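Local coordinates for protein catalase (PDB 2J2M) that breaks down hydrogen peroxide to water and oxygen as a haem-dependent catalase, probably admitting its substrate through a channel that leads to the iron, at residues W124-N129 / I213-V218; T182-P187 / K192-S197. All coordinates share one frame; numbering follows the deposited sequence.

Interaction 1: W124-N129 / I213-V218; sequences WDFVGN and IKLRWV. With HEM (protoporphyrin IX containing Fe), chain E.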
ATOM      1  N   TRP A 124     -25.405   0.381 -11.224  1.00  7.82           N
ATOM      2  CA  TRP A 124     -26.170  -0.088 -10.097  1.00  7.69           C
ATOM      3  C   TRP A 124     -25.656  -1.443  -9.670  1.00  8.27           C
ATOM      4  O   TRP A 124     -25.620  -2.399 -10.478  1.00  9.98           O
ATOM      5  CB  TRP A 124     -27.643  -0.242 -10.469  1.00  8.16           C
ATOM      6  CG  TRP A 124     -28.459  -0.988  -9.414  1.00  8.41           C
ATOM      7  CD1 TRP A 124     -28.396  -0.832  -8.059  1.00  7.18           C
ATOM      8  CD2 TRP A 124     -29.469  -1.964  -9.651  1.00  9.89           C
ATOM      9  NE1 TRP A 124     -29.279  -1.674  -7.433  1.00  6.75           N
ATOM     10  CE2 TRP A 124     -29.961  -2.375  -8.386  1.00  8.15           C
ATOM     11  CE3 TRP A 124     -30.017  -2.532 -10.809  1.00  9.42           C
ATOM     12  CZ2 TRP A 124     -30.954  -3.334  -8.248  1.00  7.94           C
ATOM     13  CZ3 TRP A 124     -31.013  -3.493 -10.662  1.00  9.14           C
ATOM     14  CH2 TRP A 124     -31.468  -3.880  -9.392  1.00  8.83           C
ATOM     15  N   ASP A 125     -25.289  -1.577  -8.404  1.00  7.16           N
ATOM     16  CA  ASP A 125     -24.896  -2.897  -7.936  1.00  6.52           C
ATOM     17  C   ASP A 125     -26.026  -3.541  -7.161  1.00  6.09           C
ATOM     18  O   ASP A 125     -26.506  -2.944  -6.196  1.00  6.32           O
ATOM     19  CB  ASP A 125     -23.647  -2.819  -7.055  1.00  6.71           C
ATOM     20  CG  ASP A 125     -22.415  -2.366  -7.814  1.00  6.04           C
ATOM     21  OD1 ASP A 125     -21.548  -1.748  -7.167  1.00  5.67           O
ATOM     22  OD2 ASP A 125     -22.297  -2.632  -9.037  1.00  4.61           O
ATOM     23  N   PHE A 126     -26.470  -4.714  -7.613  1.00  4.68           N
ATOM     24  CA  PHE A 126     -27.222  -5.635  -6.764  1.00  4.84           C
ATOM     25  C   PHE A 126     -26.232  -6.521  -5.992  1.00  4.59           C
ATOM     26  O   PHE A 126     -25.392  -7.185  -6.590  1.00  4.86           O
ATOM     27  CB  PHE A 126     -28.228  -6.505  -7.561  1.00  4.48           C
ATOM     28  CG  PHE A 126     -28.939  -7.552  -6.711  1.00  5.72           C
ATOM     29  CD1 PHE A 126     -28.341  -8.799  -6.452  1.00  5.79           C
ATOM     30  CD2 PHE A 126     -30.183  -7.283  -6.137  1.00  5.51           C
ATOM     31  CE1 PHE A 126     -28.995  -9.778  -5.653  1.00  7.08           C
ATOM     32  CE2 PHE A 126     -30.855  -8.246  -5.340  1.00  6.34           C
ATOM     33  CZ  PHE A 126     -30.258  -9.493  -5.087  1.00  5.67           C
ATOM     34  N   VAL A 127     -26.307  -6.505  -4.665  1.00  4.29           N
ATOM     35  CA  VAL A 127     -25.372  -7.297  -3.847  1.00  3.80           C
ATOM     36  C   VAL A 127     -26.201  -8.005  -2.777  1.00  4.40           C
ATOM     37  O   VAL A 127     -26.521  -7.435  -1.737  1.00  4.35           O
ATOM     38  CB  VAL A 127     -24.234  -6.402  -3.243  1.00  4.04           C
ATOM     39  CG1 VAL A 127     -23.210  -7.236  -2.450  1.00  2.00           C
ATOM     40  CG2 VAL A 127     -23.540  -5.607  -4.354  1.00  2.56           C
ATOM     41  N   GLY A 128     -26.622  -9.227  -3.086  1.00  5.42           N
ATOM     42  CA  GLY A 128     -27.452 -10.009  -2.186  1.00  6.15           C
ATOM     43  C   GLY A 128     -26.857 -11.383  -1.882  1.00  7.15           C
ATOM     44  O   GLY A 128     -25.725 -11.665  -2.253  1.00  6.94           O
ATOM     45  N   ASN A 129     -27.644 -12.214  -1.189  1.00  7.53           N
ATOM     46  CA  ASN A 129     -27.334 -13.613  -0.894  1.00  7.65           C
ATOM     47  C   ASN A 129     -28.495 -14.484  -1.405  1.00  8.29           C
ATOM     48  O   ASN A 129     -29.573 -13.958  -1.713  1.00  8.73           O
ATOM     49  CB  ASN A 129     -27.172 -13.814   0.617  1.00  7.18           C
ATOM     50  CG  ASN A 129     -25.775 -13.450   1.130  1.00  6.20           C
ATOM     51  OD1 ASN A 129     -24.806 -13.447   0.377  1.00  4.23           O
ATOM     52  ND2 ASN A 129     -25.670 -13.189   2.437  1.00  2.44           N
ATOM     53  N   ILE A 213     -39.042  -1.602  -1.553  1.00 10.63           N
ATOM     54  CA  ILE A 213     -38.962  -2.745  -2.458  1.00 10.58           C
ATOM     55  C   ILE A 213     -37.954  -3.781  -1.963  1.00 10.49           C
ATOM     56  O   ILE A 213     -36.935  -3.428  -1.364  1.00 10.25           O
ATOM     57  CB  ILE A 213     -38.625  -2.313  -3.925  1.00 10.00           C
ATOM     58  CG1 ILE A 213     -37.161  -1.877  -4.037  1.00  9.85           C
ATOM     59  CG2 ILE A 213     -39.563  -1.196  -4.410  1.00  9.27           C
ATOM     60  CD1 ILE A 213     -36.253  -2.954  -4.560  1.00  9.46           C
ATOM     61  N   LYS A 214     -38.278  -5.048  -2.215  1.00 10.56           N
ATOM     62  CA  LYS A 214     -37.367  -6.176  -2.041  1.00 10.40           C
ATOM     63  C   LYS A 214     -37.145  -6.743  -3.462  1.00 10.58           C
ATOM     64  O   LYS A 214     -38.039  -6.647  -4.343  1.00  9.52           O
ATOM     65  CB  LYS A 214     -38.022  -7.231  -1.145  1.00 10.54           C
ATOM     66  CG  LYS A 214     -37.198  -7.795   0.024  1.00 11.12           C
ATOM     67  CD  LYS A 214     -37.065  -6.788   1.133  1.00 11.08           C
ATOM     68  CE  LYS A 214     -37.474  -7.324   2.494  1.00 12.35           C
ATOM     69  NZ  LYS A 214     -36.676  -8.387   3.174  1.00 15.35           N
ATOM     70  N   LEU A 215     -35.957  -7.315  -3.679  1.00 10.28           N
ATOM     71  CA  LEU A 215     -35.586  -7.857  -4.977  1.00 10.00           C
ATOM     72  C   LEU A 215     -35.355  -9.342  -4.869  1.00 10.06           C
ATOM     73  O   LEU A 215     -34.820  -9.812  -3.873  1.00 10.65           O
ATOM     74  CB  LEU A 215     -34.348  -7.159  -5.512  1.00  9.55           C
ATOM     75  CG  LEU A 215     -34.422  -6.104  -6.627  1.00 11.14           C
ATOM     76  CD1 LEU A 215     -35.822  -5.767  -7.173  1.00  9.81           C
ATOM     77  CD2 LEU A 215     -33.638  -4.833  -6.243  1.00 11.13           C
ATOM     78  N   ARG A 216     -35.708 -10.055  -5.932  1.00  9.97           N
ATOM     79  CA  ARG A 216     -35.858 -11.501  -5.920  1.00 10.27           C
ATOM     80  C   ARG A 216     -35.351 -12.116  -7.241  1.00  9.73           C
ATOM     81  O   ARG A 216     -35.867 -11.787  -8.313  1.00  9.82           O
ATOM     82  CB  ARG A 216     -37.359 -11.819  -5.747  1.00 11.24           C
ATOM     83  CG  ARG A 216     -37.760 -12.518  -4.445  1.00 11.36           C
ATOM     84  CD  ARG A 216     -37.781 -11.670  -3.171  1.00  9.73           C
ATOM     85  NE  ARG A 216     -37.354 -12.612  -2.148  1.00 13.60           N
ATOM     86  CZ  ARG A 216     -37.893 -12.849  -0.961  1.00 11.37           C
ATOM     87  NH1 ARG A 216     -38.884 -12.135  -0.465  1.00 12.55           N
ATOM     88  NH2 ARG A 216     -37.349 -13.794  -0.231  1.00 11.77           N
ATOM     89  N   TRP A 217     -34.332 -12.973  -7.174  1.00  8.88           N
ATOM     90  CA  TRP A 217     -33.904 -13.750  -8.353  1.00  9.05           C
ATOM     91  C   TRP A 217     -34.340 -15.214  -8.267  1.00  9.32           C
ATOM     92  O   TRP A 217     -34.159 -15.856  -7.230  1.00  8.89           O
ATOM     93  CB  TRP A 217     -32.388 -13.714  -8.541  1.00  8.87           C
ATOM     94  CG  TRP A 217     -31.771 -12.363  -8.763  1.00  9.03           C
ATOM     95  CD1 TRP A 217     -31.214 -11.549  -7.807  1.00  6.97           C
ATOM     96  CD2 TRP A 217     -31.598 -11.684 -10.018  1.00  7.00           C
ATOM     97  NE1 TRP A 217     -30.714 -10.423  -8.389  1.00  5.91           N
ATOM     98  CE2 TRP A 217     -30.925 -10.475  -9.743  1.00  7.40           C
ATOM     99  CE3 TRP A 217     -31.927 -11.987 -11.343  1.00  7.65           C
ATOM    100  CZ2 TRP A 217     -30.593  -9.549 -10.748  1.00  8.03           C
ATOM    101  CZ3 TRP A 217     -31.595 -11.059 -12.357  1.00  6.97           C
ATOM    102  CH2 TRP A 217     -30.930  -9.864 -12.046  1.00  7.81           C
ATOM    103  N   VAL A 218     -34.906 -15.730  -9.363  1.00 10.43           N
ATOM    104  CA  VAL A 218     -35.475 -17.081  -9.417  1.00 11.06           C
ATOM    105  C   VAL A 218     -34.789 -17.809 -10.567  1.00 12.07           C
ATOM    106  O   VAL A 218     -34.897 -17.368 -11.698  1.00 12.36           O
ATOM    107  CB  VAL A 218     -37.052 -17.061  -9.625  1.00 11.80           C
ATOM    108  CG1 VAL A 218     -37.649 -18.506  -9.679  1.00 11.30           C
ATOM    109  CG2 VAL A 218     -37.794 -16.208  -8.522  1.00 10.83           C
TER
HETATM  110  CHA HEM E 501     -18.814  -8.893   0.599  1.00  3.98           C
HETATM  111  CHB HEM E 501     -23.542 -10.083   0.841  1.00  6.34           C
HETATM  112  CHC HEM E 501     -23.813  -7.892   5.131  1.00  6.29           C
HETATM  113  CHD HEM E 501     -19.355  -6.136   4.585  1.00  4.88           C
HETATM  114  C1A HEM E 501     -20.076  -9.373   0.259  1.00  6.13           C
HETATM  115  C2A HEM E 501     -20.466 -10.030  -0.986  1.00  5.62           C
HETATM  116  C3A HEM E 501     -21.778 -10.358  -0.913  1.00  4.93           C
HETATM  117  C4A HEM E 501     -22.259  -9.929   0.375  1.00  5.13           C
HETATM  118  CMA HEM E 501     -22.656 -11.063  -1.975  1.00  2.00           C
HETATM  119  CAA HEM E 501     -19.494 -10.302  -2.163  1.00  5.83           C
HETATM  120  CBA HEM E 501     -19.490  -9.190  -3.216  1.00  5.01           C
HETATM  121  CGA HEM E 501     -18.550  -9.637  -4.312  1.00  5.17           C
HETATM  122  O1A HEM E 501     -17.464  -9.022  -4.489  1.00  5.66           O
HETATM  123  O2A HEM E 501     -18.879 -10.640  -5.002  1.00  6.18           O
HETATM  124  C1B HEM E 501     -24.055  -9.543   1.990  1.00  5.89           C
HETATM  125  C2B HEM E 501     -25.458  -9.468   2.365  1.00  7.89           C
HETATM  126  C3B HEM E 501     -25.505  -8.865   3.552  1.00  7.84           C
HETATM  127  C4B HEM E 501     -24.160  -8.539   3.959  1.00  6.94           C
HETATM  128  CMB HEM E 501     -26.675  -9.950   1.525  1.00  5.61           C
HETATM  129  CAB HEM E 501     -26.758  -8.499   4.366  1.00 10.47           C
HETATM  130  CBB HEM E 501     -27.785  -9.333   4.483  1.00 15.44           C
HETATM  131  C1C HEM E 501     -22.687  -7.142   5.340  1.00  5.11           C
HETATM  132  C2C HEM E 501     -22.476  -6.151   6.378  1.00  6.55           C
HETATM  133  C3C HEM E 501     -21.231  -5.669   6.198  1.00  6.58           C
HETATM  134  C4C HEM E 501     -20.626  -6.344   5.062  1.00  5.68           C
HETATM  135  CMC HEM E 501     -23.505  -5.702   7.459  1.00  4.58           C
HETATM  136  CAC HEM E 501     -20.493  -4.605   7.045  1.00  7.14           C
HETATM  137  CBC HEM E 501     -20.764  -3.301   6.925  1.00 10.79           C
HETATM  138  C1D HEM E 501     -18.755  -6.719   3.492  1.00  4.94           C
HETATM  139  C2D HEM E 501     -17.397  -6.458   3.055  1.00  4.20           C
HETATM  140  C3D HEM E 501     -17.231  -7.311   1.798  1.00  4.31           C
HETATM  141  C4D HEM E 501     -18.502  -8.004   1.608  1.00  5.10           C
HETATM  142  CMD HEM E 501     -16.365  -5.474   3.701  1.00  4.43           C
HETATM  143  CAD HEM E 501     -15.985  -7.415   0.901  1.00  4.17           C
HETATM  144  CBD HEM E 501     -16.264  -6.596  -0.362  1.00  4.86           C
HETATM  145  CGD HEM E 501     -15.011  -6.350  -1.180  1.00  5.99           C
HETATM  146  O1D HEM E 501     -13.848  -6.616  -0.728  1.00  6.14           O
HETATM  147  O2D HEM E 501     -15.182  -5.852  -2.314  1.00  4.56           O
HETATM  148  NA  HEM E 501     -21.209  -9.331   1.053  1.00  6.43           N
HETATM  149  NB  HEM E 501     -23.291  -8.973   2.986  1.00  5.79           N
HETATM  150  NC  HEM E 501     -21.546  -7.225   4.561  1.00  6.39           N
HETATM  151  ND  HEM E 501     -19.358  -7.612   2.620  1.00  5.69           N
HETATM  152 FE   HEM E 501     -21.415  -8.034   2.652  1.00  6.69          FE

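Interaction 2: T182-P187 / K192-S197; sequences TDEGIP and KMRGSS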
ATOM      1  N   THR A 182     -31.049 -25.741   6.830  1.00 13.07           N
ATOM      2  CA  THR A 182     -31.687 -26.612   5.844  1.00 13.51           C
ATOM      3  C   THR A 182     -30.587 -27.043   4.859  1.00 13.75           C
ATOM      4  O   THR A 182     -29.421 -26.635   4.998  1.00 14.25           O
ATOM      5  CB  THR A 182     -32.911 -25.950   5.067  1.00 13.99           C
ATOM      6  OG1 THR A 182     -32.479 -24.878   4.209  1.00 13.21           O
ATOM      7  CG2 THR A 182     -34.002 -25.465   6.024  1.00 12.57           C
ATOM      8  N   ASP A 183     -30.931 -27.850   3.865  1.00 13.23           N
ATOM      9  CA  ASP A 183     -29.953 -28.188   2.826  1.00 12.97           C
ATOM     10  C   ASP A 183     -29.690 -26.990   1.883  1.00 13.06           C
ATOM     11  O   ASP A 183     -28.704 -26.995   1.110  1.00 13.60           O
ATOM     12  CB  ASP A 183     -30.342 -29.461   2.052  1.00 12.49           C
ATOM     13  CG  ASP A 183     -30.242 -30.744   2.908  1.00 12.48           C
ATOM     14  OD1 ASP A 183     -29.660 -30.748   4.019  1.00 12.86           O
ATOM     15  OD2 ASP A 183     -30.755 -31.777   2.467  1.00 12.03           O
ATOM     16  N   GLU A 184     -30.523 -25.948   1.979  1.00 12.65           N
ATOM     17  CA  GLU A 184     -30.271 -24.708   1.216  1.00 12.52           C
ATOM     18  C   GLU A 184     -28.997 -23.986   1.660  1.00 11.70           C
ATOM     19  O   GLU A 184     -28.524 -23.049   0.990  1.00 11.68           O
ATOM     20  CB  GLU A 184     -31.459 -23.744   1.208  1.00 12.40           C
ATOM     21  CG  GLU A 184     -31.350 -22.781   0.025  1.00 14.85           C
ATOM     22  CD  GLU A 184     -32.472 -21.755  -0.066  1.00 14.57           C
ATOM     23  OE1 GLU A 184     -33.267 -21.665   0.892  1.00 13.85           O
ATOM     24  OE2 GLU A 184     -32.529 -21.034  -1.097  1.00 13.26           O
ATOM     25  N   GLY A 185     -28.444 -24.439   2.782  1.00 10.69           N
ATOM     26  CA  GLY A 185     -27.123 -24.011   3.216  1.00 10.54           C
ATOM     27  C   GLY A 185     -25.983 -24.482   2.321  1.00 10.16           C
ATOM     28  O   GLY A 185     -24.910 -23.899   2.345  1.00 10.51           O
ATOM     29  N   ILE A 186     -26.195 -25.537   1.542  1.00 10.34           N
ATOM     30  CA  ILE A 186     -25.206 -25.956   0.540  1.00 10.65           C
ATOM     31  C   ILE A 186     -25.844 -26.108  -0.852  1.00 11.09           C
ATOM     32  O   ILE A 186     -26.251 -27.206  -1.224  1.00 11.72           O
ATOM     33  CB  ILE A 186     -24.483 -27.284   0.917  1.00 10.45           C
ATOM     34  CG1 ILE A 186     -24.012 -27.265   2.377  1.00  9.30           C
ATOM     35  CG2 ILE A 186     -23.312 -27.562  -0.071  1.00 10.42           C
ATOM     36  CD1 ILE A 186     -23.727 -28.629   2.945  1.00  6.27           C
ATOM     37  N   PRO A 187     -25.968 -25.002  -1.614  1.00 11.33           N
ATOM     38  CA  PRO A 187     -26.406 -25.146  -3.006  1.00 11.97           C
ATOM     39  C   PRO A 187     -25.524 -26.105  -3.811  1.00 12.04           C
ATOM     40  O   PRO A 187     -24.325 -26.212  -3.540  1.00 12.30           O
ATOM     41  CB  PRO A 187     -26.288 -23.709  -3.559  1.00 11.88           C
ATOM     42  CG  PRO A 187     -26.505 -22.850  -2.372  1.00 12.00           C
ATOM     43  CD  PRO A 187     -25.784 -23.586  -1.248  1.00 11.25           C
ATOM     44  N   LYS A 192     -27.739 -23.041  -9.709  1.00 12.68           N
ATOM     45  CA  LYS A 192     -28.913 -23.698  -9.147  1.00 12.22           C
ATOM     46  C   LYS A 192     -29.311 -23.135  -7.786  1.00 11.40           C
ATOM     47  O   LYS A 192     -29.651 -23.877  -6.870  1.00 11.62           O
ATOM     48  CB  LYS A 192     -28.688 -25.201  -9.081  1.00 12.40           C
ATOM     49  CG  LYS A 192     -28.424 -25.796 -10.447  1.00 13.96           C
ATOM     50  CD  LYS A 192     -28.474 -27.311 -10.436  1.00 17.20           C
ATOM     51  CE  LYS A 192     -28.058 -27.835 -11.813  1.00 19.29           C
ATOM     52  NZ  LYS A 192     -27.934 -29.312 -11.775  1.00 21.27           N
ATOM     53  N   MET A 193     -29.279 -21.815  -7.682  1.00 10.46           N
ATOM     54  CA  MET A 193     -29.637 -21.111  -6.461  1.00  9.96           C
ATOM     55  C   MET A 193     -30.371 -19.821  -6.785  1.00  9.70           C
ATOM     56  O   MET A 193     -30.271 -19.275  -7.895  1.00 10.06           O
ATOM     57  CB  MET A 193     -28.385 -20.778  -5.644  1.00  9.69           C
ATOM     58  CG  MET A 193     -27.627 -19.551  -6.133  1.00  8.60           C
ATOM     59  SD  MET A 193     -26.059 -19.405  -5.276  1.00  9.48           S
ATOM     60  CE  MET A 193     -25.417 -17.862  -5.998  1.00  4.24           C
ATOM     61  N   ARG A 194     -31.093 -19.325  -5.792  1.00  9.16           N
ATOM     62  CA  ARG A 194     -31.846 -18.088  -5.928  1.00  8.58           C
ATOM     63  C   ARG A 194     -31.008 -16.905  -5.444  1.00  8.52           C
ATOM     64  O   ARG A 194     -29.857 -17.084  -4.983  1.00  7.91           O
ATOM     65  CB  ARG A 194     -33.179 -18.196  -5.151  1.00  9.04           C
ATOM     66  CG  ARG A 194     -33.046 -18.783  -3.732  1.00  9.16           C
ATOM     67  CD  ARG A 194     -34.099 -18.226  -2.794  1.00  9.46           C
ATOM     68  NE  ARG A 194     -34.146 -18.982  -1.534  1.00  8.36           N
ATOM     69  CZ  ARG A 194     -35.030 -18.778  -0.554  1.00  7.18           C
ATOM     70  NH1 ARG A 194     -34.989 -19.546   0.538  1.00  3.60           N
ATOM     71  NH2 ARG A 194     -35.959 -17.817  -0.668  1.00  4.81           N
ATOM     72  N   GLY A 195     -31.580 -15.698  -5.564  1.00  8.26           N
ATOM     73  CA  GLY A 195     -30.961 -14.472  -5.055  1.00  7.61           C
ATOM     74  C   GLY A 195     -31.983 -13.653  -4.291  1.00  8.18           C
ATOM     75  O   GLY A 195     -33.188 -13.749  -4.569  1.00  8.18           O
ATOM     76  N   SER A 196     -31.507 -12.843  -3.333  1.00  7.95           N
ATOM     77  CA  SER A 196     -32.372 -12.058  -2.464  1.00  7.78           C
ATOM     78  C   SER A 196     -31.691 -10.741  -2.094  1.00  8.77           C
ATOM     79  O   SER A 196     -30.524 -10.744  -1.697  1.00  9.44           O
ATOM     80  CB  SER A 196     -32.674 -12.849  -1.185  1.00  7.32           C
ATOM     81  OG  SER A 196     -33.179 -14.130  -1.490  1.00  5.07           O
ATOM     82  N   SER A 197     -32.391  -9.612  -2.230  1.00  8.83           N
ATOM     83  CA  SER A 197     -31.802  -8.341  -1.763  1.00  8.60           C
ATOM     84  C   SER A 197     -31.603  -8.376  -0.256  1.00  8.15           C
ATOM     85  O   SER A 197     -30.731  -7.689   0.287  1.00  7.47           O
ATOM     86  CB  SER A 197     -32.660  -7.147  -2.153  1.00  8.49           C
ATOM     87  OG  SER A 197     -33.983  -7.306  -1.698  1.00  9.43           O
TER
HETATM   88  O   HOH W   1     -30.407 -21.090  -3.190  1.00  5.45           O

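Interaction 1: W124-N129 / I213-V218
The indole nitrogen of Trp-217 comes down on the face of Phe-126: NE1 stands 3.2 Å above the plane of the Phe-126 ring, over its centre. This is a T-shaped pair, with the planes 83° apart and the centroid of the Trp-217 five-membered ring 4.4 Å from that of Phe-126. The edge that carries NE1 and CD1 faces the phenyl pi cloud, which suits the polarity of the N-H. Phe-126 is placed for this by a CG anti to its backbone N (chi1 175°), sending the ring off strand 124-129 toward strand 213-218. The edge of the same ring is used too, since Leu-215 CB lies near its plane, 3.7 Å from Phe-126 CE2. The same Leu-215 reaches with CD2 to the edge of the Trp-124 indole at CZ2, also at 3.7 Å. The Leu-215 tip is modelled nearly eclipsed, so its exact rotation deserves some caution. On its own strand, Phe-126 CZ passes 4.1 Å from Gly-128 CA, a close fit beside a residue that has no side chain.

The residues that follow Phe-126 border the haem. Val-127 CG1 packs 3.8 Å from haem C3A, while Gly-128 O approaches the CMA methyl at 3.1 Å; Arg-335 binds Val-127 O. The two strands belong to one curled antiparallel sheet without being paired with each other, and their axes pass 9.2 Å apart at 71°, the gap being filled by these side chains, consistent with the interior of the catalase beta-barrel. Phe-113 stacks on Trp-217 and Phe-117 on Trp-124, both from strand 112-119; Trp-258 and Leu-260 of strand 257-265 pack on Trp-217, and Trp-203 of strand 201-204 reaches Leu-215.

Interaction 2: T182-P187 / K192-S197
Glu-184 stretches straight out toward Arg-194, its CG anti to the backbone N (chi1 -159°) and the chain extended beyond it. Arg-194 starts differently: chi1 of 46° tucks CG between the backbone N and the carbonyl carbon, after which the chain runs extended to NE and crosses the Glu-184 side chain at about a right angle. The two charged groups meet almost coplanar, their planes 2° apart. Arg-194 takes the carboxylate side-on, NE giving its hydrogen to Glu-184 OE2 at 2.6 Å and NH1 to Glu-184 OE1 at 2.8 Å. Both bonds are close to straight, and each oxygen uses its syn lone pair.

A water adds a third link, donating to Glu-184 OE2 at 3.0 Å and accepting from the backbone N of Arg-194 at 3.2 Å. Farther along, Pro-187 CB comes within 4.2 Å of Met-193 CB, a loose apolar contact from which the Met-193 thioether leads away. Glu-184 itself sits in the 3-10 turn 183-185, and its backbone N bonds to Thr-182 OG1 at 3.2 Å, which makes an ST turn. The Thr-182 hydroxyl also bonds to His-179 O at the end of helix 174-180, while Leu-131 packs against Glu-184.

The contact thus clasps the base of the short loop between the turn and strand 195-196. With two in-plane bonds fixing the rotation of both groups, and OE2 held by NE and the water, the geometry is what a charged carboxylate facing a charged guanidinium would give, and the partial exposure of both residues is compatible with that.

Overall arrangement
Interaction 1 is wholly buried, aromatic and apolar, and lies inside the barrel, on a strand whose following residues border the haem; interaction 2, about 13 Å away between centres, is partly exposed and rests on a charged pair with a bridging water. Along the chain, interaction 2 is nested within the loop that interaction 1 closes. They share a sheet, because strand 195-196 runs antiparallel beside strand 210-219, with Trp-217 N probably bonded to Gly-195 O; Leu-215 N probably also bonds to the side-chain OG of Ser-197. Phe-126 packs against the backbone of Ser-196. The salt bridge of Arg-194 thus sits immediately before a two-residue strand that itself lies against Phe-126 and Trp-217.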